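Local atomic coordinates of uncharacterized protein (Eubacterium siraeum, PDB entry 4OBM), a protein that is of unknown function but carries a LytR-CpsA-Psr family domain, a family generally linked to attaching glycopolymers to the bacterial cell wall. Residues T45-A48 with F53-M56; M56-N61 with S88-S93; N68-I73 with A80-L85; V217-L220 with S226-D229. All coordinates share one frame; numbering follows the deposited sequence.

Contact 1 (T45-A48 with F53-M56); sequences TYIA and FVLM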
loop_
_atom_site.group_PDB
_atom_site.type_symbol
_atom_site.label_atom_id
_atom_site.label_comp_id
_atom_site.label_asym_id
_atom_site.label_seq_id
_atom_site.Cartn_x
_atom_site.Cartn_y
_atom_site.Cartn_z
ATOM N N THR A 45 -6.498 0.165 0.379
ATOM C CA THR A 45 -7.936 0.089 0.631
ATOM C C THR A 45 -8.630 -0.591 -0.533
ATOM O O THR A 45 -8.624 -0.073 -1.658
ATOM C CB THR A 45 -8.533 1.489 0.875
ATOM O OG1 THR A 45 -7.861 2.106 1.968
ATOM C CG2 THR A 45 -10.050 1.455 1.156
ATOM N N TYR A 46 -9.252 -1.743 -0.248
ATOM C CA TYR A 46 -10.039 -2.481 -1.226
ATOM C C TYR A 46 -11.475 -1.971 -1.205
ATOM O O TYR A 46 -12.137 -2.015 -0.158
ATOM C CB TYR A 46 -9.988 -3.990 -0.931
ATOM C CG TYR A 46 -10.934 -4.832 -1.767
ATOM C CD1 TYR A 46 -10.851 -4.842 -3.158
ATOM C CD2 TYR A 46 -11.915 -5.619 -1.167
ATOM C CE1 TYR A 46 -11.714 -5.616 -3.929
ATOM C CE2 TYR A 46 -12.778 -6.405 -1.929
ATOM C CZ TYR A 46 -12.660 -6.414 -3.309
ATOM O OH TYR A 46 -13.521 -7.174 -4.060
ATOM N N ILE A 47 -11.940 -1.445 -2.345
ATOM C CA ILE A 47 -13.330 -0.989 -2.500
ATOM C C ILE A 47 -14.009 -2.022 -3.406
ATOM O O ILE A 47 -13.822 -1.984 -4.621
ATOM C CB ILE A 47 -13.483 0.467 -3.018
ATOM C CG1 ILE A 47 -12.429 1.439 -2.420
ATOM C CG2 ILE A 47 -14.946 0.962 -2.883
ATOM C CD1 ILE A 47 -12.727 2.097 -1.074
ATOM N N ALA A 48 -14.739 -2.974 -2.800
ATOM C CA ALA A 48 -15.404 -4.076 -3.489
ATOM C C ALA A 48 -16.390 -3.609 -4.559
ATOM O O ALA A 48 -16.431 -4.225 -5.621
ATOM C CB ALA A 48 -16.114 -4.975 -2.495
ATOM N N PHE A 53 -8.302 -1.379 -5.708
ATOM C CA PHE A 53 -7.417 -1.278 -4.562
ATOM C C PHE A 53 -6.824 0.132 -4.609
ATOM O O PHE A 53 -6.229 0.489 -5.619
ATOM C CB PHE A 53 -6.342 -2.382 -4.620
ATOM C CG PHE A 53 -6.889 -3.778 -4.447
ATOM C CD1 PHE A 53 -7.012 -4.345 -3.176
ATOM C CD2 PHE A 53 -7.262 -4.542 -5.551
ATOM C CE1 PHE A 53 -7.494 -5.653 -3.016
ATOM C CE2 PHE A 53 -7.764 -5.844 -5.386
ATOM C CZ PHE A 53 -7.867 -6.394 -4.120
ATOM N N VAL A 54 -7.074 0.961 -3.580
ATOM C CA VAL A 54 -6.598 2.356 -3.527
ATOM C C VAL A 54 -5.364 2.422 -2.631
ATOM O O VAL A 54 -5.425 2.039 -1.457
ATOM C CB VAL A 54 -7.701 3.346 -3.061
ATOM C CG1 VAL A 54 -7.206 4.796 -3.093
ATOM C CG2 VAL A 54 -8.966 3.195 -3.902
ATOM N N LEU A 55 -4.256 2.911 -3.172
ATOM C CA LEU A 55 -3.035 3.050 -2.378
ATOM C C LEU A 55 -2.858 4.488 -1.955
ATOM O O LEU A 55 -3.127 5.380 -2.743
ATOM C CB LEU A 55 -1.782 2.576 -3.139
ATOM C CG LEU A 55 -1.796 1.163 -3.737
ATOM C CD1 LEU A 55 -0.871 1.082 -4.937
ATOM C CD2 LEU A 55 -1.392 0.129 -2.698
HETATM N N MSE A 56 -2.418 4.717 -0.713
HETATM C CA MSE A 56 -2.136 6.054 -0.179
HETATM C C MSE A 56 -0.813 6.050 0.525
HETATM O O MSE A 56 -0.760 5.587 1.661
HETATM C CB MSE A 56 -3.230 6.569 0.776
HETATM C CG MSE A 56 -4.339 7.200 0.026
HETATM SE SE MSE A 56 -5.690 7.912 1.152
HETATM C CE MSE A 56 -4.828 9.340 1.915
HETATM O O HOH W 1 -5.667 3.315 0.958
#

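Contact 2 (M56-N61 with S88-S93); sequences MPYLPN and SKTGLS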
loop_
_atom_site.group_PDB
_atom_site.type_symbol
_atom_site.label_atom_id
_atom_site.label_comp_id
_atom_site.label_asym_id
_atom_site.label_seq_id
_atom_site.Cartn_x
_atom_site.Cartn_y
_atom_site.Cartn_z
HETATM N N MSE A 56 -2.418 4.717 -0.713
HETATM C CA MSE A 56 -2.136 6.054 -0.179
HETATM C C MSE A 56 -0.813 6.050 0.525
HETATM O O MSE A 56 -0.760 5.587 1.661
HETATM C CB MSE A 56 -3.230 6.569 0.776
HETATM C CG MSE A 56 -4.339 7.200 0.026
HETATM SE SE MSE A 56 -5.690 7.912 1.152
HETATM C CE MSE A 56 -4.828 9.340 1.915
ATOM N N PRO A 57 0.251 6.586 -0.099
ATOM C CA PRO A 57 1.545 6.614 0.579
ATOM C C PRO A 57 1.693 7.892 1.418
ATOM O O PRO A 57 1.005 8.884 1.196
ATOM C CB PRO A 57 2.541 6.559 -0.587
ATOM C CG PRO A 57 1.836 7.287 -1.690
ATOM C CD PRO A 57 0.343 7.209 -1.443
ATOM N N TYR A 58 2.576 7.846 2.398
ATOM C CA TYR A 58 2.844 8.941 3.332
ATOM C C TYR A 58 4.326 9.025 3.572
ATOM O O TYR A 58 4.952 7.978 3.736
ATOM C CB TYR A 58 2.133 8.675 4.683
ATOM C CG TYR A 58 0.627 8.687 4.605
ATOM C CD1 TYR A 58 -0.084 7.527 4.316
ATOM C CD2 TYR A 58 -0.095 9.840 4.899
ATOM C CE1 TYR A 58 -1.473 7.542 4.205
ATOM C CE2 TYR A 58 -1.487 9.852 4.843
ATOM C CZ TYR A 58 -2.170 8.704 4.478
ATOM O OH TYR A 58 -3.540 8.694 4.497
ATOM N N LEU A 59 4.887 10.255 3.656
ATOM C CA LEU A 59 6.314 10.444 3.938
ATOM C C LEU A 59 6.583 10.066 5.377
ATOM O O LEU A 59 5.685 10.238 6.200
ATOM C CB LEU A 59 6.766 11.893 3.671
ATOM C CG LEU A 59 6.997 12.328 2.219
ATOM C CD1 LEU A 59 7.207 13.847 2.161
ATOM C CD2 LEU A 59 8.188 11.606 1.592
ATOM N N PRO A 60 7.773 9.527 5.730
ATOM C CA PRO A 60 8.025 9.186 7.140
ATOM C C PRO A 60 7.946 10.386 8.088
ATOM O O PRO A 60 7.552 10.232 9.265
ATOM C CB PRO A 60 9.442 8.606 7.122
ATOM C CG PRO A 60 10.042 9.109 5.875
ATOM C CD PRO A 60 8.946 9.223 4.885
ATOM N N ASN A 61 8.284 11.585 7.573
ATOM C CA ASN A 61 8.264 12.812 8.355
ATOM C C ASN A 61 6.912 13.514 8.212
ATOM O O ASN A 61 6.792 14.695 8.544
ATOM C CB ASN A 61 9.427 13.738 7.973
ATOM C CG ASN A 61 9.431 14.167 6.517
ATOM O OD1 ASN A 61 8.937 13.464 5.608
ATOM N ND2 ASN A 61 10.034 15.308 6.259
ATOM N N SER A 88 -8.998 7.940 11.833
ATOM C CA SER A 88 -9.710 9.153 12.250
ATOM C C SER A 88 -9.701 10.249 11.166
ATOM O O SER A 88 -10.688 10.963 11.022
ATOM C CB SER A 88 -9.091 9.712 13.531
ATOM O OG SER A 88 -7.830 10.317 13.282
ATOM N N LYS A 89 -8.580 10.401 10.438
ATOM C CA LYS A 89 -8.412 11.459 9.431
ATOM C C LYS A 89 -9.002 11.123 8.055
ATOM O O LYS A 89 -9.287 12.050 7.298
ATOM C CB LYS A 89 -6.914 11.807 9.266
ATOM C CG LYS A 89 -6.296 12.543 10.459
ATOM C CD LYS A 89 -6.659 14.035 10.496
ATOM C CE LYS A 89 -6.606 14.591 11.900
ATOM N NZ LYS A 89 -5.961 15.934 11.956
ATOM N N THR A 90 -9.171 9.821 7.719
ATOM C CA THR A 90 -9.648 9.389 6.396
ATOM C C THR A 90 -11.076 8.820 6.352
ATOM O O THR A 90 -11.615 8.643 5.257
ATOM C CB THR A 90 -8.706 8.307 5.831
ATOM O OG1 THR A 90 -8.668 7.202 6.736
ATOM C CG2 THR A 90 -7.284 8.829 5.546
ATOM N N GLY A 91 -11.646 8.478 7.509
ATOM C CA GLY A 91 -12.962 7.847 7.595
ATOM C C GLY A 91 -12.891 6.352 7.332
ATOM O O GLY A 91 -13.923 5.680 7.225
ATOM N N LEU A 92 -11.645 5.828 7.213
ATOM C CA LEU A 92 -11.365 4.415 7.002
ATOM C C LEU A 92 -11.369 3.694 8.320
ATOM O O LEU A 92 -11.222 4.332 9.366
ATOM C CB LEU A 92 -9.992 4.213 6.318
ATOM C CG LEU A 92 -9.808 4.673 4.861
ATOM C CD1 LEU A 92 -8.352 4.571 4.455
ATOM C CD2 LEU A 92 -10.671 3.861 3.902
ATOM N N SER A 93 -11.493 2.357 8.269
ATOM C CA SER A 93 -11.462 1.457 9.417
ATOM C C SER A 93 -10.207 0.559 9.282
ATOM O O SER A 93 -10.317 -0.597 8.864
ATOM C CB SER A 93 -12.759 0.650 9.467
ATOM O OG SER A 93 -12.733 -0.346 10.474
#

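Contact 3 (N68-I73 with A80-L85); sequences NTIKQI and AEVAKL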
loop_
_atom_site.group_PDB
_atom_site.type_symbol
_atom_site.label_atom_id
_atom_site.label_comp_id
_atom_site.label_asym_id
_atom_site.label_seq_id
_atom_site.Cartn_x
_atom_site.Cartn_y
_atom_site.Cartn_z
ATOM N N ASN A 68 3.638 14.579 16.437
ATOM C CA ASN A 68 4.808 13.899 15.891
ATOM C C ASN A 68 4.614 13.386 14.456
ATOM O O ASN A 68 3.497 13.376 13.914
ATOM C CB ASN A 68 5.167 12.727 16.811
ATOM C CG ASN A 68 5.667 13.179 18.159
ATOM O OD1 ASN A 68 6.251 14.254 18.305
ATOM N ND2 ASN A 68 5.441 12.366 19.176
ATOM N N THR A 69 5.728 12.939 13.857
ATOM C CA THR A 69 5.758 12.377 12.510
ATOM C C THR A 69 5.183 10.974 12.531
ATOM O O THR A 69 5.138 10.351 13.589
ATOM C CB THR A 69 7.192 12.365 11.940
ATOM O OG1 THR A 69 7.980 11.393 12.632
ATOM C CG2 THR A 69 7.851 13.719 11.975
ATOM N N ILE A 70 4.802 10.456 11.364
ATOM C CA ILE A 70 4.316 9.086 11.216
ATOM C C ILE A 70 5.370 8.137 11.794
ATOM O O ILE A 70 5.027 7.279 12.609
ATOM C CB ILE A 70 4.004 8.744 9.724
ATOM C CG1 ILE A 70 2.949 9.666 9.102
ATOM C CG2 ILE A 70 3.598 7.266 9.548
ATOM C CD1 ILE A 70 1.579 9.587 9.718
ATOM N N LYS A 71 6.653 8.327 11.401
ATOM C CA LYS A 71 7.767 7.500 11.849
ATOM C C LYS A 71 7.938 7.545 13.359
ATOM O O LYS A 71 8.122 6.483 13.950
ATOM C CB LYS A 71 9.065 7.883 11.144
ATOM C CG LYS A 71 10.221 6.942 11.460
ATOM C CD LYS A 71 11.400 7.157 10.560
ATOM C CE LYS A 71 12.441 6.129 10.913
ATOM N NZ LYS A 71 13.719 6.368 10.217
ATOM N N GLN A 72 7.867 8.746 13.987
ATOM C CA GLN A 72 8.017 8.891 15.446
ATOM C C GLN A 72 6.919 8.124 16.163
ATOM O O GLN A 72 7.213 7.377 17.089
ATOM C CB GLN A 72 8.000 10.371 15.878
ATOM C CG GLN A 72 9.316 11.105 15.640
ATOM C CD GLN A 72 9.221 12.585 15.932
ATOM O OE1 GLN A 72 8.206 13.253 15.686
ATOM N NE2 GLN A 72 10.300 13.132 16.442
ATOM N N ILE A 73 5.665 8.268 15.691
ATOM C CA ILE A 73 4.499 7.584 16.231
ATOM C C ILE A 73 4.692 6.076 16.102
ATOM O O ILE A 73 4.490 5.372 17.084
ATOM C CB ILE A 73 3.182 8.085 15.559
ATOM C CG1 ILE A 73 2.937 9.576 15.915
ATOM C CG2 ILE A 73 1.978 7.209 15.961
ATOM C CD1 ILE A 73 2.150 10.375 14.869
ATOM N N ALA A 80 -0.286 0.032 14.820
ATOM C CA ALA A 80 -1.649 0.110 15.352
ATOM C C ALA A 80 -2.030 1.573 15.649
ATOM O O ALA A 80 -3.133 2.004 15.303
ATOM C CB ALA A 80 -1.773 -0.752 16.610
ATOM N N GLU A 81 -1.098 2.351 16.229
ATOM C CA GLU A 81 -1.347 3.760 16.518
ATOM C C GLU A 81 -1.380 4.579 15.214
ATOM O O GLU A 81 -2.288 5.392 15.024
ATOM C CB GLU A 81 -0.302 4.317 17.504
ATOM C CG GLU A 81 -0.669 5.662 18.119
ATOM C CD GLU A 81 -2.015 5.738 18.818
ATOM O OE1 GLU A 81 -2.436 4.729 19.431
ATOM O OE2 GLU A 81 -2.649 6.815 18.749
ATOM N N VAL A 82 -0.417 4.348 14.314
ATOM C CA VAL A 82 -0.379 5.019 13.011
ATOM C C VAL A 82 -1.722 4.791 12.284
ATOM O O VAL A 82 -2.328 5.767 11.823
ATOM C CB VAL A 82 0.823 4.554 12.153
ATOM C CG1 VAL A 82 0.792 5.202 10.762
ATOM C CG2 VAL A 82 2.145 4.842 12.856
ATOM N N ALA A 83 -2.191 3.500 12.220
ATOM C CA ALA A 83 -3.434 3.079 11.569
ATOM C C ALA A 83 -4.669 3.718 12.215
ATOM O O ALA A 83 -5.631 4.014 11.503
ATOM C CB ALA A 83 -3.554 1.570 11.603
ATOM N N LYS A 84 -4.635 3.942 13.556
ATOM C CA LYS A 84 -5.711 4.587 14.345
ATOM C C LYS A 84 -5.822 6.067 13.967
ATOM O O LYS A 84 -6.921 6.553 13.686
ATOM C CB LYS A 84 -5.429 4.426 15.849
ATOM C CG LYS A 84 -6.458 5.030 16.785
ATOM C CD LYS A 84 -6.027 4.826 18.231
ATOM C CE LYS A 84 -6.851 5.619 19.213
ATOM N NZ LYS A 84 -6.282 5.524 20.584
ATOM N N LEU A 85 -4.680 6.765 13.920
ATOM C CA LEU A 85 -4.637 8.192 13.562
ATOM C C LEU A 85 -5.054 8.403 12.099
ATOM O O LEU A 85 -5.823 9.323 11.809
ATOM C CB LEU A 85 -3.252 8.801 13.844
ATOM C CG LEU A 85 -2.824 8.834 15.323
ATOM C CD1 LEU A 85 -1.352 9.116 15.458
ATOM C CD2 LEU A 85 -3.647 9.841 16.141
#

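Contact 4 (V217-L220 with S226-D229); sequences VYTL and SVTD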
loop_
_atom_site.group_PDB
_atom_site.type_symbol
_atom_site.label_atom_id
_atom_site.label_comp_id
_atom_site.label_asym_id
_atom_site.label_seq_id
_atom_site.Cartn_x
_atom_site.Cartn_y
_atom_site.Cartn_z
ATOM N N VAL A 217 -10.470 -12.582 -5.094
ATOM C CA VAL A 217 -10.419 -13.426 -6.294
ATOM C C VAL A 217 -11.468 -12.944 -7.306
ATOM O O VAL A 217 -11.137 -12.842 -8.491
ATOM C CB VAL A 217 -10.562 -14.929 -5.962
ATOM C CG1 VAL A 217 -10.691 -15.789 -7.227
ATOM C CG2 VAL A 217 -9.391 -15.413 -5.105
ATOM N N TYR A 218 -12.686 -12.572 -6.840
ATOM C CA TYR A 218 -13.720 -12.038 -7.709
ATOM C C TYR A 218 -13.203 -10.832 -8.474
ATOM O O TYR A 218 -13.328 -10.812 -9.694
ATOM C CB TYR A 218 -15.005 -11.659 -6.939
ATOM C CG TYR A 218 -16.036 -10.956 -7.806
ATOM C CD1 TYR A 218 -15.952 -9.590 -8.058
ATOM C CD2 TYR A 218 -17.095 -11.655 -8.370
ATOM C CE1 TYR A 218 -16.859 -8.951 -8.902
ATOM C CE2 TYR A 218 -18.020 -11.022 -9.201
ATOM C CZ TYR A 218 -17.903 -9.667 -9.454
ATOM O OH TYR A 218 -18.820 -9.022 -10.245
ATOM N N THR A 219 -12.676 -9.810 -7.752
ATOM C CA THR A 219 -12.172 -8.538 -8.299
ATOM C C THR A 219 -11.026 -8.747 -9.303
ATOM O O THR A 219 -10.984 -8.054 -10.325
ATOM C CB THR A 219 -11.768 -7.600 -7.136
ATOM O OG1 THR A 219 -12.959 -7.028 -6.599
ATOM C CG2 THR A 219 -10.831 -6.472 -7.557
ATOM N N LEU A 220 -10.098 -9.663 -9.001
ATOM C CA LEU A 220 -8.936 -9.937 -9.852
ATOM C C LEU A 220 -9.289 -10.825 -11.064
ATOM O O LEU A 220 -8.545 -10.826 -12.046
ATOM C CB LEU A 220 -7.806 -10.593 -9.038
ATOM C CG LEU A 220 -7.262 -9.834 -7.837
ATOM C CD1 LEU A 220 -6.364 -10.741 -7.011
ATOM C CD2 LEU A 220 -6.517 -8.563 -8.262
ATOM N N SER A 226 -6.475 -2.887 -15.113
ATOM C CA SER A 226 -6.053 -2.361 -13.821
ATOM C C SER A 226 -7.113 -2.532 -12.727
ATOM O O SER A 226 -8.307 -2.293 -12.943
ATOM C CB SER A 226 -5.685 -0.890 -13.944
ATOM O OG SER A 226 -5.111 -0.405 -12.744
ATOM N N VAL A 227 -6.638 -2.918 -11.533
ATOM C CA VAL A 227 -7.448 -3.053 -10.322
ATOM C C VAL A 227 -6.891 -2.071 -9.266
ATOM O O VAL A 227 -7.173 -2.196 -8.075
ATOM C CB VAL A 227 -7.528 -4.515 -9.792
ATOM C CG1 VAL A 227 -8.283 -5.414 -10.773
ATOM C CG2 VAL A 227 -6.139 -5.073 -9.459
ATOM N N THR A 228 -6.097 -1.094 -9.706
ATOM C CA THR A 228 -5.514 -0.155 -8.752
ATOM C C THR A 228 -5.794 1.304 -9.100
ATOM O O THR A 228 -6.183 1.655 -10.216
ATOM C CB THR A 228 -3.995 -0.398 -8.555
ATOM O OG1 THR A 228 -3.311 -0.439 -9.807
ATOM C CG2 THR A 228 -3.712 -1.654 -7.777
ATOM N N ASP A 229 -5.620 2.133 -8.072
ATOM C CA ASP A 229 -5.730 3.571 -8.028
ATOM C C ASP A 229 -4.883 4.056 -6.870
ATOM O O ASP A 229 -4.509 3.268 -6.004
ATOM C CB ASP A 229 -7.192 4.011 -7.867
ATOM C CG ASP A 229 -7.929 4.116 -9.177
ATOM O OD1 ASP A 229 -7.749 5.139 -9.876
ATOM O OD2 ASP A 229 -8.695 3.179 -9.506
#

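Contact 1 (T45-A48 with F53-M56)
Tyr-46 swings its ring anti to the backbone N (chi1 172°), whereas Phe-53 sets CG beside its own N (chi1 -67°); these turns bring the two rings together on one face of a beta hairpin, strands 40-47 and 52-58. They form an offset stack, centroids 4.8 Å apart and planes 29° from parallel. Tyr-46 CD1 lies over the face of the phenylalanine ring toward its rim, 3.5 Å from Phe-53 CE1. The residues are a non-hydrogen-bonded pair, whose flat side chains can overlap above the strands. Beyond the rings, helix 213-220 closes this face, and Tyr-46 OH bonds to Thr-219 OG1. With an alanine in place of Phe-53, Tyr-46 would probably lose the ring face that its CD1 rests on, opening a gap beside it and leaving its position more to the bond at OH.

The next pair, Thr-45 and Val-54, is hydrogen-bonded: Thr-45 N gives to Val-54 O at 2.8 Å, and Val-54 N to Thr-45 O at 2.7 Å. Their branched side chains suit extended strands and lie on the other face, against Leu-256 of helix 246-256. A water donates to Val-54 O and also bonds Thr-45 OG1, which has a further partner in Ser-25 OG. Chemically, the hairpin is thus fixed by two complementary means: backbone bonds set its register, and aromatic overlap packs one face, while the hydroxyls of Thr-45 and Tyr-46 keep polar partners in buried surroundings.

Contact 2 (M56-N61 with S88-S93)
The backbones of Met-56 and Thr-90 stay well apart, their CA atoms separated by 10.5 Å, so only side chains bridge strand 52-58 and the end of helix 70-90. The two belong to a beta-alpha-beta crossover, in which this helix carries the chain from strand 52-58 to the parallel strand 94-100.

Thr-90 faces the strand with its methyl. Its CG2 stands beside the backbone N, anti to the carbonyl carbon, while OG1 takes the position between N and C (chi1 59°). A single residue can in this way turn a carbon outward and a hydroxyl back to its own backbone. Tyr-58 approaches from the opposite direction, and its long ring spans the gap to place OH 3.9 Å from Thr-90 CG2. That touch is van der Waals packing. Selenomethionine Met-56 adds a looser one, CE lying 4.4 Å from Thr-90 CG2; a flexible, unbranched side chain is well suited to reach across such a distance. Trp-249 of helix 246-256 touches both Tyr-58 and Thr-90, and Ala-252 of the same helix touches Met-56, so the sparse direct contact is part of a wider buried layer.

Just past the helix, Gly-91 has a positive phi of 81°, easily adopted without a side chain, and the chain turns there toward Leu-92. Thr-90 OG1 spans this turn: it bonds to Leu-86 O in the preceding helical turn and accepts a weak bond from Leu-92 N at 3.3 Å.

Contact 3 (N68-I73 with A80-L85)
Ile-70 and Ile-73, in the opening turn of a helix begun by a capping box, pack against Val-82 and Leu-85 farther along the same helical range, 70-90. The path between them bends sharply, for nine residues of straight helix could not leave the CA atoms of Ile-73 and Val-82 only 6.4 Å apart.

Ile-73 carries most of the contact. Its CG2, anti to the backbone N, meets Glu-81 CG at 3.7 Å and Val-82 CG2 at 3.9 Å, while its CD1 reaches tip to tip with Leu-85 CD1 at 3.8 Å. Glu-81 offers only its aliphatic part here: the chain bends at chi2 (55°) and leads its carboxylate away. Ile-70 crosses Val-82 at about a right angle, its CG2 3.7 Å from Val-82 CG1. Branched aliphatic side chains suit this place because each sends methyls in two directions.

The capping box fixes where the first turn starts. Thr-69 OG1 accepts from Gln-72 N at 3.0 Å, and Gln-72 OE1 takes Thr-69 N in return at 3.1 Å, in its carbonyl plane and on a lone pair.

Ile-64 in the preceding loop touches both Ile-70 and Leu-85. On the sheet side, Ile-70 and Lys-71 rest on Tyr-41 of strand 40-47, and Lys-71 forms a salt bridge with Asp-39 just before that strand.

Contact 4 (V217-L220 with S226-D229)
Val-227 packs its two methyls against the last turn of helix 213-220, at the point where an ST turn leads the chain into edge strand 228-230 of the sheet. CG2 touches Leu-220 CD2 at 3.7 Å, the side chains crossing at about a right angle. CG1 stands beside the backbone N (chi1 -66°), which directs it to Thr-219: 3.8 Å from the carbonyl O and 4.2 Å from the methyl CG2. A compact branched residue fits, since it can meet two successive helix residues at once, and leucine's longer chain supplies the reach from the helix side.

Phe-53 of strand 52-58, touching Thr-219, Leu-220 and Val-227, and Ile-177 of helix 164-181, on Val-227, form the next layer. Thr-219 OG1 bonds Asn-51 ND2.

Val-227 is positioned in part from helix 164-181: Asp-178 of that helix bonds Val-227 N through OD1 and Ser-226 OG through OD2. A small hydroxyl residue suits the turn, because Ser-226 OG can also accept from Thr-228 N, at 3.3 Å with an N-H...O angle of 166°.

In the fold
From the N terminus, contact 1 comes first, closing the tight hairpin between strands 40-47 and 52-58. Contact 2 starts at Met-56, where contact 1 ends, and closes a longer loop that brings the end of helix 70-90 back to the strand. Contact 3 is nested inside that loop, folding the start of the helical range onto its later part; Pro-60 O and Lys-71 N connect the two. Contact 4 follows in series, closing a short loop between helix 213-220 and strand 228-230. It lies against contact 1 through the neighbouring strand 52-58, and about 28 Å, centre to centre, from contact 3, across the chain's middle.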